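Local coordinates for protein luciferase-like enzymeAMP-CoA-ligase (Zophobas atratus, PDB 4W8O) that is a luciferase-like AMP/CoA ligase of the ANL superfamily, probably activating carboxylic acids with ATP to adenylates before transfer to coenzyme A, at residues A[65-78]-A[113-127]. Residues are numbered along the deposited sequence; the frame is centred on the assembly and turned at random.
Sequences KGITSTDVVCFCST and LSLVTPRIIFVEEES
Glu124 OE1 takes two bonds from Thr78. The backbone N of Thr78 gives one from 2.9 Å, reaching OE1 from above the carboxylate plane, and Thr78 OG1 gives the other from 2.8 Å, nearly in line with the C-O bond. Glu124 OE2 accepts on its anti side from Ser127 OG at 2.6 Å. Glu124 CG stands between its own backbone N and carbonyl carbon (chi1 62°), and the chain then runs extended to Thr78. Shortened to an alanine, this residue would probably leave Thr78 N, Thr78 OG1 and Ser127 OG without their acceptor and open a gap beside Thr78. Strands 72-76 and 120-124 lie side by side as parallel neighbours in the mixed sheet of the AMP-binding domain, and helix 106-116 leads into the second. Cys74 and Cys76 each bond through N and O to strand 120-124; Cys76 N to Phe122 O is 2.8 Å. On one face the side chains of Phe75 and Phe122 lie alongside each other, pointing the same way, their ring planes 13° apart but displaced, with little overlap. Helix 85-92 packs on both. On the other face Cys74 SG meets Ile121 CD1 at 3.9 Å. Just ahead of strand 120-124, the extended Arg119 crosses Asp71 in a salt bridge, Arg119 NH1 to Asp71 OD2 3.2 Å, the guanidinium and carboxylate planes 82° apart. Asp71 OD2 also accepts from Thr68 N at 3.0 Å.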
loop_
_atom_site.group_PDB
_atom_site.type_symbol
_atom_site.label_atom_id
_atom_site.label_comp_id
_atom_site.label_asym_id
_atom_site.label_seq_id
_atom_site.Cartn_x
_atom_site.Cartn_y
_atom_site.Cartn_z
ATOM N N LYS A 65 -13.943 -15.190 19.388
ATOM C CA LYS A 65 -15.063 -15.141 18.439
ATOM C C LYS A 65 -14.984 -16.219 17.357
ATOM O O LYS A 65 -15.869 -16.300 16.506
ATOM C CB LYS A 65 -15.143 -13.776 17.752
ATOM C CG LYS A 65 -15.525 -12.606 18.638
ATOM C CD LYS A 65 -15.528 -11.342 17.784
ATOM C CE LYS A 65 -16.127 -10.160 18.511
ATOM N NZ LYS A 65 -17.585 -10.281 18.748
ATOM N N GLY A 66 -13.915 -17.014 17.363
ATOM C CA GLY A 66 -13.770 -18.139 16.449
ATOM C C GLY A 66 -13.004 -17.834 15.169
ATOM O O GLY A 66 -13.040 -18.640 14.238
ATOM N N ILE A 67 -12.312 -16.688 15.122
ATOM C CA ILE A 67 -11.508 -16.304 13.960
ATOM C C ILE A 67 -10.251 -17.163 13.862
ATOM O O ILE A 67 -9.538 -17.358 14.845
ATOM C CB ILE A 67 -11.099 -14.807 14.009
ATOM C CG1 ILE A 67 -12.333 -13.903 13.898
ATOM C CG2 ILE A 67 -10.096 -14.463 12.910
ATOM C CD1 ILE A 67 -13.063 -13.956 12.574
ATOM N N THR A 68 -9.996 -17.682 12.665
ATOM C CA THR A 68 -8.785 -18.436 12.386
ATOM C C THR A 68 -8.244 -17.999 11.036
ATOM O O THR A 68 -8.804 -17.117 10.382
ATOM C CB THR A 68 -9.050 -19.957 12.381
ATOM O OG1 THR A 68 -9.938 -20.283 11.312
ATOM C CG2 THR A 68 -9.658 -20.409 13.709
ATOM N N SER A 69 -7.159 -18.628 10.607
ATOM C CA SER A 69 -6.479 -18.208 9.397
ATOM C C SER A 69 -7.327 -18.304 8.118
ATOM O O SER A 69 -7.027 -17.636 7.133
ATOM C CB SER A 69 -5.197 -19.016 9.223
ATOM O OG SER A 69 -5.505 -20.343 8.868
ATOM N N THR A 70 -8.364 -19.136 8.116
ATOM C CA THR A 70 -9.214 -19.285 6.929
ATOM C C THR A 70 -10.220 -18.133 6.736
ATOM O O THR A 70 -10.757 -17.967 5.655
ATOM C CB THR A 70 -9.970 -20.630 6.939
ATOM O OG1 THR A 70 -10.659 -20.789 8.180
ATOM C CG2 THR A 70 -9.004 -21.806 6.761
ATOM N N ASP A 71 -10.462 -17.339 7.773
ATOM C CA ASP A 71 -11.443 -16.267 7.695
ATOM C C ASP A 71 -10.913 -15.015 7.019
ATOM O O ASP A 71 -9.722 -14.749 7.041
ATOM C CB ASP A 71 -11.941 -15.890 9.086
ATOM C CG ASP A 71 -12.686 -17.010 9.750
ATOM O OD1 ASP A 71 -13.613 -17.551 9.120
ATOM O OD2 ASP A 71 -12.351 -17.348 10.900
ATOM N N VAL A 72 -11.824 -14.258 6.426
ATOM C CA VAL A 72 -11.528 -12.930 5.867
ATOM C C VAL A 72 -12.067 -11.867 6.818
ATOM O O VAL A 72 -13.211 -11.945 7.244
ATOM C CB VAL A 72 -12.200 -12.743 4.495
ATOM C CG1 VAL A 72 -12.024 -11.313 3.975
ATOM C CG2 VAL A 72 -11.641 -13.744 3.500
ATOM N N VAL A 73 -11.243 -10.880 7.153
ATOM C CA VAL A 73 -11.677 -9.772 7.982
ATOM C C VAL A 73 -11.559 -8.505 7.144
ATOM O O VAL A 73 -10.510 -8.217 6.562
ATOM C CB VAL A 73 -10.848 -9.626 9.270
ATOM C CG1 VAL A 73 -11.388 -8.482 10.118
ATOM C CG2 VAL A 73 -10.865 -10.923 10.062
ATOM N N CYS A 74 -12.653 -7.761 7.091
ATOM C CA CYS A 74 -12.763 -6.605 6.234
ATOM C C CYS A 74 -12.769 -5.299 7.027
ATOM O O CYS A 74 -13.160 -5.279 8.193
ATOM C CB CYS A 74 -14.045 -6.747 5.438
ATOM S SG CYS A 74 -14.161 -5.616 4.062
ATOM N N PHE A 75 -12.323 -4.220 6.397
ATOM C CA PHE A 75 -12.222 -2.908 7.037
ATOM C C PHE A 75 -12.781 -1.827 6.120
ATOM O O PHE A 75 -12.458 -1.786 4.932
ATOM C CB PHE A 75 -10.760 -2.611 7.398
ATOM C CG PHE A 75 -10.155 -3.675 8.246
ATOM C CD1 PHE A 75 -9.611 -4.803 7.665
ATOM C CD2 PHE A 75 -10.222 -3.595 9.629
ATOM C CE1 PHE A 75 -9.107 -5.825 8.447
ATOM C CE2 PHE A 75 -9.719 -4.608 10.413
ATOM C CZ PHE A 75 -9.168 -5.723 9.830
ATOM N N CYS A 76 -13.646 -0.977 6.665
ATOM C CA CYS A 76 -14.122 0.209 5.946
ATOM C C CYS A 76 -13.983 1.462 6.811
ATOM O O CYS A 76 -14.880 1.808 7.591
ATOM C CB CYS A 76 -15.567 0.034 5.499
ATOM S SG CYS A 76 -16.072 1.322 4.340
ATOM N N SER A 77 -12.850 2.142 6.668
ATOM C CA SER A 77 -12.556 3.297 7.495
ATOM C C SER A 77 -11.492 4.179 6.856
ATOM O O SER A 77 -10.589 3.683 6.179
ATOM C CB SER A 77 -12.081 2.839 8.878
ATOM O OG SER A 77 -11.668 3.927 9.688
ATOM N N THR A 78 -11.619 5.488 7.063
ATOM C CA THR A 78 -10.531 6.413 6.826
ATOM C C THR A 78 -9.415 6.129 7.835
ATOM O O THR A 78 -9.569 5.307 8.745
ATOM C CB THR A 78 -10.993 7.877 6.966
ATOM O OG1 THR A 78 -11.737 8.036 8.178
ATOM C CG2 THR A 78 -11.861 8.290 5.793
ATOM N N LEU A 113 -17.973 -6.967 -1.415
ATOM C CA LEU A 113 -18.336 -7.891 -0.341
ATOM C C LEU A 113 -18.673 -9.281 -0.878
ATOM O O LEU A 113 -18.326 -10.296 -0.262
ATOM C CB LEU A 113 -19.506 -7.337 0.484
ATOM C CG LEU A 113 -19.206 -6.143 1.395
ATOM C CD1 LEU A 113 -20.484 -5.554 1.983
ATOM C CD2 LEU A 113 -18.249 -6.545 2.502
ATOM N N SER A 114 -19.339 -9.328 -2.029
ATOM C CA SER A 114 -19.728 -10.599 -2.627
ATOM C C SER A 114 -18.499 -11.375 -3.100
ATOM O O SER A 114 -18.516 -12.600 -3.127
ATOM C CB SER A 114 -20.719 -10.379 -3.779
ATOM O OG SER A 114 -20.057 -9.949 -4.968
ATOM N N LEU A 115 -17.433 -10.662 -3.465
ATOM C CA LEU A 115 -16.176 -11.315 -3.825
ATOM C C LEU A 115 -15.502 -12.011 -2.633
ATOM O O LEU A 115 -15.050 -13.139 -2.764
ATOM C CB LEU A 115 -15.185 -10.317 -4.427
ATOM C CG LEU A 115 -15.519 -9.710 -5.784
ATOM C CD1 LEU A 115 -14.568 -8.561 -6.078
ATOM C CD2 LEU A 115 -15.457 -10.756 -6.885
ATOM N N VAL A 116 -15.439 -11.332 -1.487
ATOM C CA VAL A 116 -14.636 -11.795 -0.351
ATOM C C VAL A 116 -15.433 -12.332 0.855
ATOM O O VAL A 116 -14.843 -12.934 1.752
ATOM C CB VAL A 116 -13.626 -10.714 0.105
ATOM C CG1 VAL A 116 -12.779 -10.251 -1.076
ATOM C CG2 VAL A 116 -14.310 -9.527 0.785
ATOM N N THR A 117 -16.752 -12.116 0.864
ATOM C CA THR A 117 -17.658 -12.663 1.884
ATOM C C THR A 117 -17.024 -12.731 3.278
ATOM O O THR A 117 -16.740 -13.813 3.774
ATOM C CB THR A 117 -18.178 -14.057 1.476
ATOM O OG1 THR A 117 -17.075 -14.955 1.306
ATOM C CG2 THR A 117 -18.967 -13.981 0.161
ATOM N N PRO A 118 -16.804 -11.564 3.914
ATOM C CA PRO A 118 -16.057 -11.517 5.173
ATOM C C PRO A 118 -16.843 -12.022 6.384
ATOM O O PRO A 118 -18.071 -11.992 6.397
ATOM C CB PRO A 118 -15.710 -10.039 5.331
ATOM C CG PRO A 118 -16.728 -9.297 4.534
ATOM C CD PRO A 118 -17.328 -10.240 3.526
ATOM N N ARG A 119 -16.114 -12.496 7.385
ATOM C CA ARG A 119 -16.725 -12.961 8.615
ATOM C C ARG A 119 -17.011 -11.795 9.543
ATOM O O ARG A 119 -17.987 -11.798 10.276
ATOM C CB ARG A 119 -15.811 -13.947 9.316
ATOM C CG ARG A 119 -16.401 -14.445 10.612
ATOM C CD ARG A 119 -15.836 -15.787 10.952
ATOM N NE ARG A 119 -16.203 -16.196 12.298
ATOM C CZ ARG A 119 -15.860 -17.363 12.824
ATOM N NH1 ARG A 119 -15.142 -18.231 12.110
ATOM N NH2 ARG A 119 -16.224 -17.664 14.069
ATOM N N ILE A 120 -16.131 -10.807 9.519
ATOM C CA ILE A 120 -16.303 -9.606 10.309
ATOM C C ILE A 120 -15.916 -8.445 9.427
ATOM O O ILE A 120 -15.004 -8.568 8.595
ATOM C CB ILE A 120 -15.383 -9.579 11.542
ATOM C CG1 ILE A 120 -15.787 -10.658 12.547
ATOM C CG2 ILE A 120 -15.419 -8.209 12.210
ATOM C CD1 ILE A 120 -14.766 -10.896 13.637
ATOM N N ILE A 121 -16.604 -7.325 9.615
ATOM C CA ILE A 121 -16.174 -6.059 9.035
ATOM C C ILE A 121 -16.120 -4.975 10.111
ATOM O O ILE A 121 -17.109 -4.720 10.806
ATOM C CB ILE A 121 -17.040 -5.623 7.826
ATOM C CG1 ILE A 121 -16.654 -4.208 7.384
ATOM C CG2 ILE A 121 -18.516 -5.660 8.158
ATOM C CD1 ILE A 121 -17.070 -3.890 5.971
ATOM N N PHE A 122 -14.945 -4.371 10.258
ATOM C CA PHE A 122 -14.757 -3.183 11.095
ATOM C C PHE A 122 -15.084 -1.940 10.268
ATOM O O PHE A 122 -14.560 -1.768 9.162
ATOM C CB PHE A 122 -13.314 -3.094 11.606
ATOM C CG PHE A 122 -12.976 -4.123 12.658
ATOM C CD1 PHE A 122 -12.669 -5.425 12.300
ATOM C CD2 PHE A 122 -12.957 -3.784 14.002
ATOM C CE1 PHE A 122 -12.356 -6.381 13.264
ATOM C CE2 PHE A 122 -12.650 -4.728 14.970
ATOM C CZ PHE A 122 -12.352 -6.033 14.599
ATOM N N VAL A 123 -15.922 -1.063 10.819
ATOM C CA VAL A 123 -16.436 0.087 10.077
ATOM C C VAL A 123 -16.430 1.377 10.898
ATOM O O VAL A 123 -16.790 1.380 12.066
ATOM C CB VAL A 123 -17.868 -0.205 9.570
ATOM C CG1 VAL A 123 -18.858 -0.236 10.725
ATOM C CG2 VAL A 123 -18.308 0.826 8.534
ATOM N N GLU A 124 -16.003 2.471 10.277
ATOM C CA GLU A 124 -16.126 3.796 10.875
ATOM C C GLU A 124 -17.601 4.175 10.976
ATOM O O GLU A 124 -18.415 3.722 10.165
ATOM C CB GLU A 124 -15.360 4.848 10.058
ATOM C CG GLU A 124 -15.878 5.022 8.633
ATOM C CD GLU A 124 -15.134 6.063 7.816
ATOM O OE1 GLU A 124 -14.051 6.532 8.231
ATOM O OE2 GLU A 124 -15.654 6.415 6.737
ATOM N N GLU A 125 -17.942 5.012 11.953
ATOM C CA GLU A 125 -19.331 5.456 12.135
ATOM C C GLU A 125 -19.930 6.049 10.855
ATOM O O GLU A 125 -21.096 5.812 10.533
ATOM C CB GLU A 125 -19.423 6.490 13.258
ATOM C CG GLU A 125 -19.275 5.899 14.649
ATOM C CD GLU A 125 -19.330 6.949 15.751
ATOM O OE1 GLU A 125 -19.300 8.157 15.445
ATOM O OE2 GLU A 125 -19.392 6.569 16.933
ATOM N N GLU A 126 -19.112 6.788 10.115
ATOM C CA GLU A 126 -19.564 7.508 8.926
ATOM C C GLU A 126 -19.905 6.577 7.758
ATOM O O GLU A 126 -20.588 6.969 6.832
ATOM C CB GLU A 126 -18.488 8.498 8.465
ATOM C CG GLU A 126 -18.131 9.580 9.475
ATOM C CD GLU A 126 -17.176 9.119 10.576
ATOM O OE1 GLU A 126 -16.728 7.950 10.561
ATOM O OE2 GLU A 126 -16.889 9.933 11.483
ATOM N N SER A 127 -19.403 5.351 7.793
ATOM C CA SER A 127 -19.614 4.399 6.713
ATOM C C SER A 127 -20.533 3.249 7.160
ATOM O O SER A 127 -20.722 2.280 6.425
ATOM C CB SER A 127 -18.255 3.853 6.244
ATOM O OG SER A 127 -17.436 4.881 5.695
HETATM O O HOH W 1 -14.479 -15.283 5.609
#